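Local coordinates for 3-oxoacyl-[acyl-carrier-protein] synthase 3 (Micrococcus luteus NCTC 2665, PDB 4EWP), which probably catalyses the first condensation of fatty acid synthesis, joining an acyl primer such as acetyl-CoA to malonyl-ACP, as a homodimeric beta-ketoacyl-ACP synthase III, at the interface of chains A and B. Coordinates in Å, arbitrary orientation; residue numbers count along the deposited sequence, not the author numbering. Chains: chain A/B, 3-oxoacyl-[acyl-carrier-protein] synthase 3.

Contacts 1 and 2 both belong to the two-fold interface of the FabH homodimer; the centres of their C-alpha atoms are about 29 Å apart, on the arms of opposite subunits. In contact 1 residues 3-5 of chain B rest on chain A; in contact 2 residues 6-8 of chain A, the following stretch of the equivalent arm in the other subunit, meet chain B. Because the dimer is symmetric, each has a twin with the chains exchanged, and each N-terminal arm is thus held in succession by both sets of contacts. The centres of contacts 1 and 2 lie about 23 and 30 Å from A:Cys123, the catalytic cysteine of the family.

Contact 1: the interface of chains A and B. Residues chain A 262-264, 268, 330; chain B 3-5.
B:Val3 sets its two methyl branches against different parts of chain A. CG1 of B:Val3 stands anti to the backbone N (chi1 176°) and turns toward A:Val264, meeting its CG2 at 3.6 Å, the two side chains crossing at about a right angle. CG1 of B:Val3 also lies 4.0 Å from CD1 of A:Leu330, so one methyl bears on two aliphatic groups. The other branch, CG2 of B:Val3, reaches the carboxylate of A:Asp268, 3.6 Å from OD1 of that residue, again with the side chains nearly perpendicular; this is a van der Waals contact of a methyl with an acidic group.

Two residues further along, B:Leu5 adds to the same aliphatic cluster. CD2 of B:Leu5 approaches CG2 of A:Val264 at 3.8 Å on an oblique course and CD2 of A:Leu330 at 4.0 Å; the two leucine side chains lie antiparallel, passing alongside one another. CG2 of A:Val264 is therefore shared by B:Val3 and B:Leu5. The first torsion of A:Val264, 152°, puts CG2 beside the backbone N, where it faces the arm.

B:Thr4 contributes little side-chain contact; its carbonyl O is linked through a water to chain A, the water lying 3.1 Å from the carbonyl O of A:Gly263. Backbone also takes part at A:Ala262, whose carbonyl O is 3.6 Å from CA of B:Leu5. Small apolar contacts thus secure the side chains, with a solvent-mediated link beside them.

The N-terminal arm reaching across to the partner is part of the homodimer interface, and the patch has a twin with the chains exchanged. On the chain A side, A:Ala262 ends the long helix 240-262, A:Gly263 and A:Val264 form the turn after it, A:Asp268 closes the 3-10 helix 266-268, and A:Leu330 begins strand 330-337. The extended arm of chain B lies over this helix end and strand start of the thiolase-like fold.

Contact 2: the interface of chains A and B. Residues chain A 6-8, 141; chain B 138, 187.
B:Pro187 lies over one face of the A:His8 imidazole and forms the close-packed part of this contact. CB of B:Pro187 sits 3.9 Å from the centroid of the A:His8 ring, offset toward the rim, and makes a CH-pi contact on the side of CE1 and NE2. The first torsion of A:His8 (chi1 -83°) holds CG beside the backbone N and turns the ring to meet the proline. On the same pyrrolidine, CG and CD of B:Pro187 face the carbonyl O of A:Lys6, with CG 3.7 Å away, so the proline bears on both backbone and ring of the arm.

The carbonyl O of A:Lys6 also receives a nearly straight hydrogen bond from NE2 of A:Gln7 (2.7 Å). The acceptor lies in the amide plane of A:Gln7, whereas the donor stands above the carbonyl plane. A bend at chi2 (-79°) brings the amide back over the backbone, and its rotation then puts NE2 on A:Lys6 O and OE1 toward B:Arg138.

Contact is looser around B:Arg138. OE1 of A:Gln7 comes within 3.8 Å of CD of B:Arg138, with amide and guanidinium planes 61° apart. NH2 of B:Arg138 lies 3.5 Å from the hydroxyl OG1 of A:Thr141, beyond bonding distance. Replacing A:Gln7 with an alanine would probably leave the carbonyl of A:Lys6 without its amide donor and the CD of B:Arg138 without this neighbour, so that this stretch of the arm is likely to be held less firmly.

The arm crossing to its partner here is part of the two-fold homodimer interface, with a twin for the exchanged chains. A:Lys6 to A:His8 run as an extended loop toward strand 13-22, and A:Thr141 precedes strand 144-152. Chain B supplies the C-terminal end of helix 125-138 and the loop leading into strand 189-192.

Contact 1: the interface of chains A and B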
# COMPACT_ATOMS: atom_id res chain seq x y z
N ALA A 262 1.61 -26.05 -4.24
CA ALA A 262 2.76 -26.30 -3.37
C ALA A 262 3.31 -27.71 -3.59
O ALA A 262 4.48 -27.99 -3.32
CB ALA A 262 2.38 -26.09 -1.90
N GLY A 263 2.45 -28.60 -4.09
CA GLY A 263 2.80 -30.00 -4.23
C GLY A 263 2.70 -30.76 -2.92
O GLY A 263 3.56 -31.58 -2.59
N VAL A 264 1.63 -30.49 -2.18
CA VAL A 264 1.53 -30.90 -0.78
C VAL A 264 0.12 -31.40 -0.48
O VAL A 264 -0.86 -30.91 -1.06
CB VAL A 264 1.93 -29.69 0.13
CG1 VAL A 264 1.25 -29.74 1.48
CG2 VAL A 264 3.45 -29.62 0.28
N ASP A 268 0.66 -33.69 4.92
CA ASP A 268 2.01 -33.13 4.99
C ASP A 268 2.09 -31.87 5.86
O ASP A 268 3.18 -31.41 6.21
CB ASP A 268 2.52 -32.81 3.59
CG ASP A 268 2.64 -34.04 2.71
OD1 ASP A 268 3.11 -35.08 3.23
OD2 ASP A 268 2.26 -33.97 1.52
N LEU A 330 5.48 -27.77 7.87
CA LEU A 330 4.74 -27.00 6.86
C LEU A 330 3.43 -26.44 7.42
O LEU A 330 2.67 -27.15 8.08
CB LEU A 330 4.43 -27.86 5.64
CG LEU A 330 5.64 -28.41 4.89
CD1 LEU A 330 5.17 -29.32 3.76
CD2 LEU A 330 6.48 -27.26 4.36
N VAL B 3 9.33 -33.49 2.39
CA VAL B 3 8.50 -32.86 1.37
C VAL B 3 9.11 -31.56 0.85
O VAL B 3 9.29 -30.60 1.60
CB VAL B 3 7.07 -32.59 1.87
CG1 VAL B 3 6.26 -31.84 0.82
CG2 VAL B 3 6.37 -33.90 2.24
N THR B 4 9.43 -31.54 -0.45
CA THR B 4 9.98 -30.35 -1.08
C THR B 4 8.90 -29.53 -1.79
O THR B 4 8.19 -30.04 -2.66
CB THR B 4 11.08 -30.70 -2.10
OG1 THR B 4 12.04 -31.57 -1.49
CG2 THR B 4 11.76 -29.44 -2.59
N LEU B 5 8.78 -28.26 -1.41
CA LEU B 5 7.77 -27.38 -1.98
C LEU B 5 8.08 -27.06 -3.42
O LEU B 5 9.24 -26.88 -3.79
CB LEU B 5 7.70 -26.07 -1.20
CG LEU B 5 7.33 -26.11 0.28
CD1 LEU B 5 7.39 -24.69 0.84
CD2 LEU B 5 5.94 -26.71 0.46
O HOH W 1 6.19 -32.01 -4.09

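Contact 2: the interface of chains A and B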
# COMPACT_ATOMS: atom_id res chain seq x y z
N LYS A 6 22.05 -4.10 -17.05
CA LYS A 6 22.47 -5.08 -16.05
C LYS A 6 21.28 -5.59 -15.27
O LYS A 6 20.23 -4.94 -15.23
CB LYS A 6 23.51 -4.48 -15.11
CG LYS A 6 24.92 -4.54 -15.69
CD LYS A 6 25.78 -3.38 -15.25
CE LYS A 6 26.46 -3.65 -13.92
NZ LYS A 6 27.63 -2.72 -13.77
N GLN A 7 21.43 -6.76 -14.66
CA GLN A 7 20.37 -7.38 -13.87
C GLN A 7 20.94 -7.98 -12.57
O GLN A 7 22.11 -8.37 -12.53
CB GLN A 7 19.66 -8.47 -14.69
CG GLN A 7 19.06 -8.02 -16.04
CD GLN A 7 17.73 -7.29 -15.88
OE1 GLN A 7 16.66 -7.88 -16.06
NE2 GLN A 7 17.79 -6.01 -15.53
N HIS A 8 20.11 -8.02 -11.52
CA HIS A 8 20.43 -8.73 -10.28
C HIS A 8 20.53 -10.24 -10.50
O HIS A 8 19.75 -10.80 -11.28
CB HIS A 8 19.29 -8.54 -9.27
CG HIS A 8 19.36 -7.26 -8.50
ND1 HIS A 8 20.55 -6.66 -8.15
CD2 HIS A 8 18.38 -6.48 -7.99
CE1 HIS A 8 20.30 -5.56 -7.47
NE2 HIS A 8 18.99 -5.43 -7.35
N THR A 141 16.00 -8.77 -5.70
CA THR A 141 15.83 -7.37 -5.35
C THR A 141 16.17 -7.13 -3.88
O THR A 141 16.63 -6.05 -3.50
CB THR A 141 14.38 -6.91 -5.63
OG1 THR A 141 14.06 -7.14 -7.01
CG2 THR A 141 14.19 -5.43 -5.30
N ARG B 138 10.05 -11.12 -12.57
CA ARG B 138 11.28 -11.90 -12.61
C ARG B 138 11.29 -13.04 -11.60
O ARG B 138 12.13 -13.93 -11.71
CB ARG B 138 12.51 -11.00 -12.46
CG ARG B 138 12.81 -10.19 -13.75
CD ARG B 138 14.14 -9.46 -13.67
NE ARG B 138 14.12 -8.54 -12.53
CZ ARG B 138 14.75 -8.77 -11.38
NH1 ARG B 138 15.50 -9.86 -11.26
NH2 ARG B 138 14.66 -7.89 -10.38
N PRO B 187 18.11 -2.62 -12.34
CA PRO B 187 17.93 -2.84 -10.89
C PRO B 187 17.51 -1.56 -10.16
O PRO B 187 18.16 -0.53 -10.31
CB PRO B 187 19.32 -3.30 -10.43
CG PRO B 187 19.96 -3.89 -11.69
CD PRO B 187 19.46 -3.01 -12.80